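Local coordinates for SusD family protein (PDB 7KV1), which probably binds beta-glucan at the cell surface as the SusD-like glycan-binding partner of a gut bacterium's uptake system, at residues Ser111-Thr114 with Val115-Gly119; Tyr155-Met158 with Leu159-Phe163. One frame throughout, in Å; residues are numbered along the deposited sequence.

Interaction 1. Residues Ser111-Thr114 with Val115-Gly119; sequences SLWT and VDYSG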
ATOM      1  N   SER A 111      14.205  -7.635  -2.445  1.00 23.37           N
ATOM      2  CA  SER A 111      13.459  -8.549  -1.545  1.00 25.24           C
ATOM      3  C   SER A 111      11.974  -8.568  -1.927  1.00 23.51           C
ATOM      4  O   SER A 111      11.348  -9.642  -1.854  1.00 22.57           O
ATOM      5  CB  SER A 111      13.680  -8.185  -0.085  1.00 25.70           C
ATOM      6  OG  SER A 111      13.125  -6.923   0.153  1.00 27.97           O
ATOM      7  N   LEU A 112      11.429  -7.434  -2.375  1.00 24.21           N
ATOM      8  CA  LEU A 112      10.003  -7.316  -2.755  1.00 24.84           C
ATOM      9  C   LEU A 112       9.754  -8.192  -3.982  1.00 23.46           C
ATOM     10  O   LEU A 112       8.719  -8.875  -4.022  1.00 24.83           O
ATOM     11  CB  LEU A 112       9.686  -5.837  -3.028  1.00 27.38           C
ATOM     12  CG  LEU A 112       8.357  -5.326  -2.523  1.00 29.13           C
ATOM     13  CD1 LEU A 112       8.230  -5.574  -1.022  1.00 31.38           C
ATOM     14  CD2 LEU A 112       8.184  -3.847  -2.861  1.00 29.36           C
ATOM     15  N   TRP A 113      10.697  -8.217  -4.919  1.00 21.61           N
ATOM     16  CA  TRP A 113      10.672  -9.115  -6.099  1.00 23.40           C
ATOM     17  C   TRP A 113      10.612 -10.584  -5.641  1.00 20.96           C
ATOM     18  O   TRP A 113       9.707 -11.307  -6.059  1.00 22.84           O
ATOM     19  CB  TRP A 113      11.872  -8.806  -6.992  1.00 23.35           C
ATOM     20  CG  TRP A 113      12.053  -9.668  -8.213  1.00 22.24           C
ATOM     21  CD1 TRP A 113      12.426 -10.979  -8.257  1.00 22.48           C
ATOM     22  CD2 TRP A 113      12.075  -9.205  -9.577  1.00 21.50           C
ATOM     23  NE1 TRP A 113      12.646 -11.373  -9.555  1.00 23.07           N
ATOM     24  CE2 TRP A 113      12.408 -10.306 -10.383  1.00 21.98           C
ATOM     25  CE3 TRP A 113      11.817  -7.967 -10.177  1.00 23.28           C
ATOM     26  CZ2 TRP A 113      12.482 -10.215 -11.764  1.00 22.19           C
ATOM     27  CZ3 TRP A 113      11.887  -7.878 -11.548  1.00 22.13           C
ATOM     28  CH2 TRP A 113      12.222  -8.988 -12.321  1.00 22.26           C
ATOM     29  N   THR A 114      11.494 -10.995  -4.740  1.00 24.05           N
ATOM     30  CA  THR A 114      11.524 -12.375  -4.202  1.00 24.49           C
ATOM     31  C   THR A 114      10.198 -12.681  -3.486  1.00 23.78           C
ATOM     32  O   THR A 114       9.604 -13.723  -3.782  1.00 22.91           O
ATOM     33  CB  THR A 114      12.744 -12.595  -3.303  1.00 26.43           C
ATOM     34  OG1 THR A 114      13.848 -12.202  -4.107  1.00 26.52           O
ATOM     35  CG2 THR A 114      12.863 -14.040  -2.864  1.00 28.02           C
ATOM     36  N   VAL A 115       9.734 -11.800  -2.597  1.00 22.05           N
ATOM     37  CA  VAL A 115       8.429 -11.970  -1.905  1.00 23.64           C
ATOM     38  C   VAL A 115       7.327 -12.199  -2.941  1.00 23.64           C
ATOM     39  O   VAL A 115       6.573 -13.187  -2.835  1.00 24.51           O
ATOM     40  CB  VAL A 115       8.108 -10.737  -1.048  1.00 27.65           C
ATOM     41  CG1 VAL A 115       6.672 -10.773  -0.561  1.00 30.02           C
ATOM     42  CG2 VAL A 115       9.077 -10.583   0.111  1.00 27.82           C
ATOM     43  N   ASP A 116       7.205 -11.299  -3.916  1.00 22.88           N
ATOM     44  CA  ASP A 116       6.073 -11.345  -4.884  1.00 21.10           C
ATOM     45  C   ASP A 116       6.132 -12.643  -5.704  1.00 21.35           C
ATOM     46  O   ASP A 116       5.088 -13.305  -5.836  1.00 20.05           O
ATOM     47  CB  ASP A 116       6.034 -10.101  -5.763  1.00 21.62           C
ATOM     48  CG  ASP A 116       5.707  -8.826  -5.000  1.00 22.36           C
ATOM     49  OD1 ASP A 116       5.030  -8.905  -3.929  1.00 20.18           O
ATOM     50  OD2 ASP A 116       6.153  -7.758  -5.480  1.00 23.17           O
ATOM     51  N   TYR A 117       7.298 -13.014  -6.253  1.00 21.52           N
ATOM     52  CA  TYR A 117       7.409 -14.263  -7.052  1.00 23.39           C
ATOM     53  C   TYR A 117       7.223 -15.501  -6.163  1.00 23.32           C
ATOM     54  O   TYR A 117       6.770 -16.532  -6.687  1.00 24.96           O
ATOM     55  CB  TYR A 117       8.674 -14.280  -7.928  1.00 21.90           C
ATOM     56  CG  TYR A 117       8.518 -13.416  -9.147  1.00 21.22           C
ATOM     57  CD1 TYR A 117       7.632 -13.764 -10.160  1.00 21.25           C
ATOM     58  CD2 TYR A 117       9.223 -12.230  -9.279  1.00 21.50           C
ATOM     59  CE1 TYR A 117       7.479 -12.967 -11.289  1.00 20.83           C
ATOM     60  CE2 TYR A 117       9.085 -11.428 -10.399  1.00 20.55           C
ATOM     61  CZ  TYR A 117       8.191 -11.780 -11.397  1.00 20.52           C
ATOM     62  OH  TYR A 117       8.054 -10.971 -12.490  1.00 20.47           O
ATOM     63  N   SER A 118       7.591 -15.450  -4.887  1.00 25.28           N
ATOM     64  CA  SER A 118       7.293 -16.541  -3.935  1.00 24.57           C
ATOM     65  C   SER A 118       5.776 -16.683  -3.768  1.00 24.63           C
ATOM     66  O   SER A 118       5.254 -17.795  -3.868  1.00 23.16           O
ATOM     67  CB  SER A 118       7.975 -16.300  -2.623  1.00 26.93           C
ATOM     68  OG  SER A 118       9.381 -16.322  -2.806  1.00 27.01           O
ATOM     69  N   GLY A 119       5.075 -15.575  -3.552  1.00 25.23           N
ATOM     70  CA  GLY A 119       3.604 -15.580  -3.545  1.00 23.71           C
ATOM     71  C   GLY A 119       3.042 -16.170  -4.822  1.00 23.80           C
ATOM     72  O   GLY A 119       2.129 -17.054  -4.762  1.00 25.28           O
TER

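Interaction 2. Residues Tyr155-Met158 with Leu159-Phe163; sequences YYNM and LWHYF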
ATOM      1  N   TYR A 155       0.087  -9.892  -5.829  1.00 20.52           N
ATOM      2  CA  TYR A 155       1.565 -10.019  -5.918  1.00 19.55           C
ATOM      3  C   TYR A 155       2.056  -9.395  -7.224  1.00 19.68           C
ATOM      4  O   TYR A 155       3.101  -8.726  -7.185  1.00 20.47           O
ATOM      5  CB  TYR A 155       1.993 -11.481  -5.773  1.00 19.55           C
ATOM      6  CG  TYR A 155       1.776 -12.075  -4.401  1.00 19.64           C
ATOM      7  CD1 TYR A 155       2.350 -11.504  -3.274  1.00 19.84           C
ATOM      8  CD2 TYR A 155       1.023 -13.235  -4.238  1.00 18.57           C
ATOM      9  CE1 TYR A 155       2.184 -12.069  -2.015  1.00 21.34           C
ATOM     10  CE2 TYR A 155       0.825 -13.792  -2.987  1.00 20.19           C
ATOM     11  CZ  TYR A 155       1.428 -13.225  -1.877  1.00 21.40           C
ATOM     12  OH  TYR A 155       1.230 -13.776  -0.651  1.00 22.11           O
ATOM     13  N   TYR A 156       1.365  -9.628  -8.364  1.00 20.02           N
ATOM     14  CA  TYR A 156       1.818  -9.087  -9.658  1.00 18.56           C
ATOM     15  C   TYR A 156       1.651  -7.573  -9.630  1.00 19.07           C
ATOM     16  O   TYR A 156       2.452  -6.836 -10.267  1.00 17.71           O
ATOM     17  CB  TYR A 156       1.078  -9.713 -10.833  1.00 19.54           C
ATOM     18  CG  TYR A 156       1.789 -10.905 -11.405  1.00 19.18           C
ATOM     19  CD1 TYR A 156       3.040 -10.760 -11.985  1.00 19.35           C
ATOM     20  CD2 TYR A 156       1.221 -12.172 -11.350  1.00 20.25           C
ATOM     21  CE1 TYR A 156       3.706 -11.847 -12.517  1.00 19.10           C
ATOM     22  CE2 TYR A 156       1.876 -13.270 -11.897  1.00 20.87           C
ATOM     23  CZ  TYR A 156       3.128 -13.103 -12.464  1.00 20.37           C
ATOM     24  OH  TYR A 156       3.837 -14.176 -12.936  1.00 21.49           O
ATOM     25  N   ASN A 157       0.604  -7.111  -8.944  1.00 18.82           N
ATOM     26  CA  ASN A 157       0.294  -5.663  -8.891  1.00 18.43           C
ATOM     27  C   ASN A 157       1.467  -4.925  -8.220  1.00 17.80           C
ATOM     28  O   ASN A 157       1.823  -3.814  -8.646  1.00 17.34           O
ATOM     29  CB  ASN A 157      -1.037  -5.432  -8.175  1.00 17.31           C
ATOM     30  CG  ASN A 157      -1.351  -3.966  -8.040  1.00 17.52           C
ATOM     31  OD1 ASN A 157      -1.270  -3.219  -9.027  1.00 16.70           O
ATOM     32  ND2 ASN A 157      -1.691  -3.567  -6.819  1.00 17.27           N
ATOM     33  N   MET A 158       2.015  -5.509  -7.156  1.00 17.88           N
ATOM     34  CA  MET A 158       3.199  -4.963  -6.452  1.00 18.29           C
ATOM     35  C   MET A 158       4.404  -4.919  -7.405  1.00 17.76           C
ATOM     36  O   MET A 158       5.023  -3.851  -7.550  1.00 17.33           O
ATOM     37  CB  MET A 158       3.519  -5.799  -5.209  1.00 18.45           C
ATOM     38  CG  MET A 158       4.439  -5.116  -4.250  1.00 21.14           C
ATOM     39  SD  MET A 158       4.609  -6.119  -2.743  1.00 24.81           S
ATOM     40  CE  MET A 158       2.942  -6.051  -2.097  1.00 23.17           C
ATOM     41  N   LEU A 159       4.697  -6.016  -8.092  1.00 17.88           N
ATOM     42  CA  LEU A 159       5.800  -6.076  -9.090  1.00 18.56           C
ATOM     43  C   LEU A 159       5.615  -4.981 -10.139  1.00 18.31           C
ATOM     44  O   LEU A 159       6.592  -4.281 -10.472  1.00 18.44           O
ATOM     45  CB  LEU A 159       5.818  -7.449  -9.762  1.00 18.55           C
ATOM     46  CG  LEU A 159       6.309  -8.590  -8.880  1.00 19.18           C
ATOM     47  CD1 LEU A 159       5.937  -9.929  -9.506  1.00 21.26           C
ATOM     48  CD2 LEU A 159       7.824  -8.498  -8.646  1.00 21.81           C
ATOM     49  N   TRP A 160       4.410  -4.894 -10.680  1.00 17.73           N
ATOM     50  CA  TRP A 160       4.061  -3.946 -11.754  1.00 17.02           C
ATOM     51  C   TRP A 160       4.289  -2.532 -11.251  1.00 17.42           C
ATOM     52  O   TRP A 160       4.887  -1.744 -11.991  1.00 18.62           O
ATOM     53  CB  TRP A 160       2.609  -4.173 -12.176  1.00 17.32           C
ATOM     54  CG  TRP A 160       2.064  -3.209 -13.173  1.00 16.90           C
ATOM     55  CD1 TRP A 160       2.496  -2.970 -14.444  1.00 17.64           C
ATOM     56  CD2 TRP A 160       0.889  -2.403 -12.999  1.00 16.70           C
ATOM     57  NE1 TRP A 160       1.703  -2.017 -15.043  1.00 17.43           N
ATOM     58  CE2 TRP A 160       0.710  -1.658 -14.190  1.00 16.12           C
ATOM     59  CE3 TRP A 160       0.030  -2.158 -11.920  1.00 16.46           C
ATOM     60  CZ2 TRP A 160      -0.302  -0.707 -14.333  1.00 17.10           C
ATOM     61  CZ3 TRP A 160      -1.019  -1.283 -12.092  1.00 16.74           C
ATOM     62  CH2 TRP A 160      -1.187  -0.565 -13.282  1.00 16.25           C
ATOM     63  N   HIS A 161       3.857  -2.213 -10.030  1.00 17.38           N
ATOM     64  CA  HIS A 161       3.969  -0.829  -9.483  1.00 18.01           C
ATOM     65  C   HIS A 161       5.440  -0.422  -9.355  1.00 17.73           C
ATOM     66  O   HIS A 161       5.762   0.747  -9.658  1.00 20.37           O
ATOM     67  CB  HIS A 161       3.254  -0.691  -8.124  1.00 17.77           C
ATOM     68  CG  HIS A 161       1.834  -0.230  -8.173  1.00 18.90           C
ATOM     69  ND1 HIS A 161       0.792  -1.047  -8.546  1.00 18.20           N
ATOM     70  CD2 HIS A 161       1.277   0.974  -7.895  1.00 20.60           C
ATOM     71  CE1 HIS A 161      -0.341  -0.390  -8.431  1.00 18.05           C
ATOM     72  NE2 HIS A 161      -0.069   0.870  -8.074  1.00 19.19           N
ATOM     73  N   TYR A 162       6.288  -1.325  -8.855  1.00 18.84           N
ATOM     74  CA  TYR A 162       7.704  -1.009  -8.486  1.00 17.95           C
ATOM     75  C   TYR A 162       8.610  -1.186  -9.704  1.00 17.42           C
ATOM     76  O   TYR A 162       9.333  -0.207 -10.028  1.00 18.19           O
ATOM     77  CB  TYR A 162       8.166  -1.825  -7.268  1.00 19.01           C
ATOM     78  CG  TYR A 162       7.633  -1.253  -5.991  1.00 17.96           C
ATOM     79  CD1 TYR A 162       8.133  -0.076  -5.465  1.00 19.72           C
ATOM     80  CD2 TYR A 162       6.542  -1.823  -5.373  1.00 19.76           C
ATOM     81  CE1 TYR A 162       7.585   0.494  -4.324  1.00 18.41           C
ATOM     82  CE2 TYR A 162       5.997  -1.275  -4.230  1.00 20.01           C
ATOM     83  CZ  TYR A 162       6.508  -0.104  -3.712  1.00 18.00           C
ATOM     84  OH  TYR A 162       5.933   0.454  -2.613  1.00 16.69           O
ATOM     85  N   PHE A 163       8.570  -2.355 -10.357  1.00 16.74           N
ATOM     86  CA  PHE A 163       9.521  -2.722 -11.442  1.00 17.46           C
ATOM     87  C   PHE A 163       8.911  -2.566 -12.844  1.00 17.73           C
ATOM     88  O   PHE A 163       9.688  -2.370 -13.816  1.00 19.24           O
ATOM     89  CB  PHE A 163      10.030  -4.147 -11.243  1.00 17.68           C
ATOM     90  CG  PHE A 163      10.677  -4.376  -9.910  1.00 19.14           C
ATOM     91  CD1 PHE A 163      11.996  -3.993  -9.693  1.00 19.86           C
ATOM     92  CD2 PHE A 163       9.954  -4.932  -8.866  1.00 18.32           C
ATOM     93  CE1 PHE A 163      12.586  -4.176  -8.445  1.00 20.09           C
ATOM     94  CE2 PHE A 163      10.556  -5.138  -7.629  1.00 19.93           C
ATOM     95  CZ  PHE A 163      11.854  -4.714  -7.408  1.00 19.62           C
TER

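Interaction 1. Residues Ser111-Thr114 with Val115-Gly119
Trp113 and Tyr117, one helical turn apart, meet through different first torsions: Trp113 holds CG opposite the backbone N (chi1 177°), whereas Tyr117 holds CG opposite its own carbonyl carbon (chi1 -77°), and together the two torsions bring the edge of the phenol to the face of the indole. The edge of Tyr117 faces the five-membered ring of Trp113, with centroids 4.7 Å apart and planes at 57°, an edge-to-face pair. CE2 of Tyr117 does the closest touching, 3.5 Å from CE2 of Trp113 and set off toward the rim of the indole face, while CD2 of Tyr117 lies 3.5 Å from Trp113 NE1. The phenol is held at its far end too, since its OH is hydrogen-bonded to the carbonyl of Pro167. Were Trp113 replaced by an alanine, the edge of Tyr117 would probably lose the aromatic face it meets, and a gap would be likely to open beside it. Tyr117 N donates to Trp113 O at 3.0 Å. On the more exposed side, Thr114 O accepts twice: from Ser118 N at 2.9 Å and from Ser118 OG at 2.8 Å, the hydroxyl coming from above the carbonyl plane. Such i to i+4 pairing, with a serine hydroxyl bonded back to the preceding turn, is typical of alpha-helices, here helix 110-129 in the helical, TPR-related part of the SusD fold.

Interaction 2. Residues Tyr155-Met158 with Leu159-Phe163
At the edges of two rings sit oxygens of Asn157: its backbone O lies in the imidazole plane of His161, and its side-chain OD1 lies in the indole plane of Trp160, 3.3 Å from CE3. Residues of other helices meet these rings: Tyr243 stacks on His161, Phe470 meets His161 edge-to-face, and Tyr189 meets Trp160. His161 grips Asn157 O with two donors, N at 2.9 Å and ND1 at 3.0 Å, which reach the carbonyl from opposite faces of its plane; the ND1 bond is bent, with an N-H...O angle of 148°. The Asn157 amide stands almost upright to the imidazole, 87° between planes. Its CG is anti to the backbone N (chi1 177°), which puts the amide beside the next turn, and the turn about chi2 brings OD1 to the two rings, while ND2 is bonded to Glu239 of helix 230-244. Two separate apolar contacts add to this: CD1 of Leu159 comes obliquely to CD1 of Tyr156 at 3.9 Å, and CG of Met158 lies 4.1 Å from CD2 of Tyr162. The Tyr156 hydroxyl is anchored on the carbonyl of Tyr169. ND1 of His161 donates here, consistent with a hydrogen on that nitrogen, and its bond, with the stack on Tyr243, probably helps to fix the rotation of the imidazole, so the buried ND1 finds its acceptor within its own helix.

Interactions 1 and 2 lie on consecutive helices, 110-129 and 138-162, with centres about 10 Å apart, and they pack directly on each other. Asp116 makes several of the contacts between them: its OD1 is 3.1 Å from Met158 SD, and its CG is 3.4 Å from Tyr155 O. Further along, Gly119, with no side chain, probably allows the close approach of Tyr155 CE2 to its CA, 3.4 Å. Phe163, next to Tyr162, meets Trp113 ring to ring, edge-to-face, tying the aromatic pair of 111-119 to the 155-163 segment. Neither contact includes residues of the cobalt hexammine pocket; both belong to the buried helical framework.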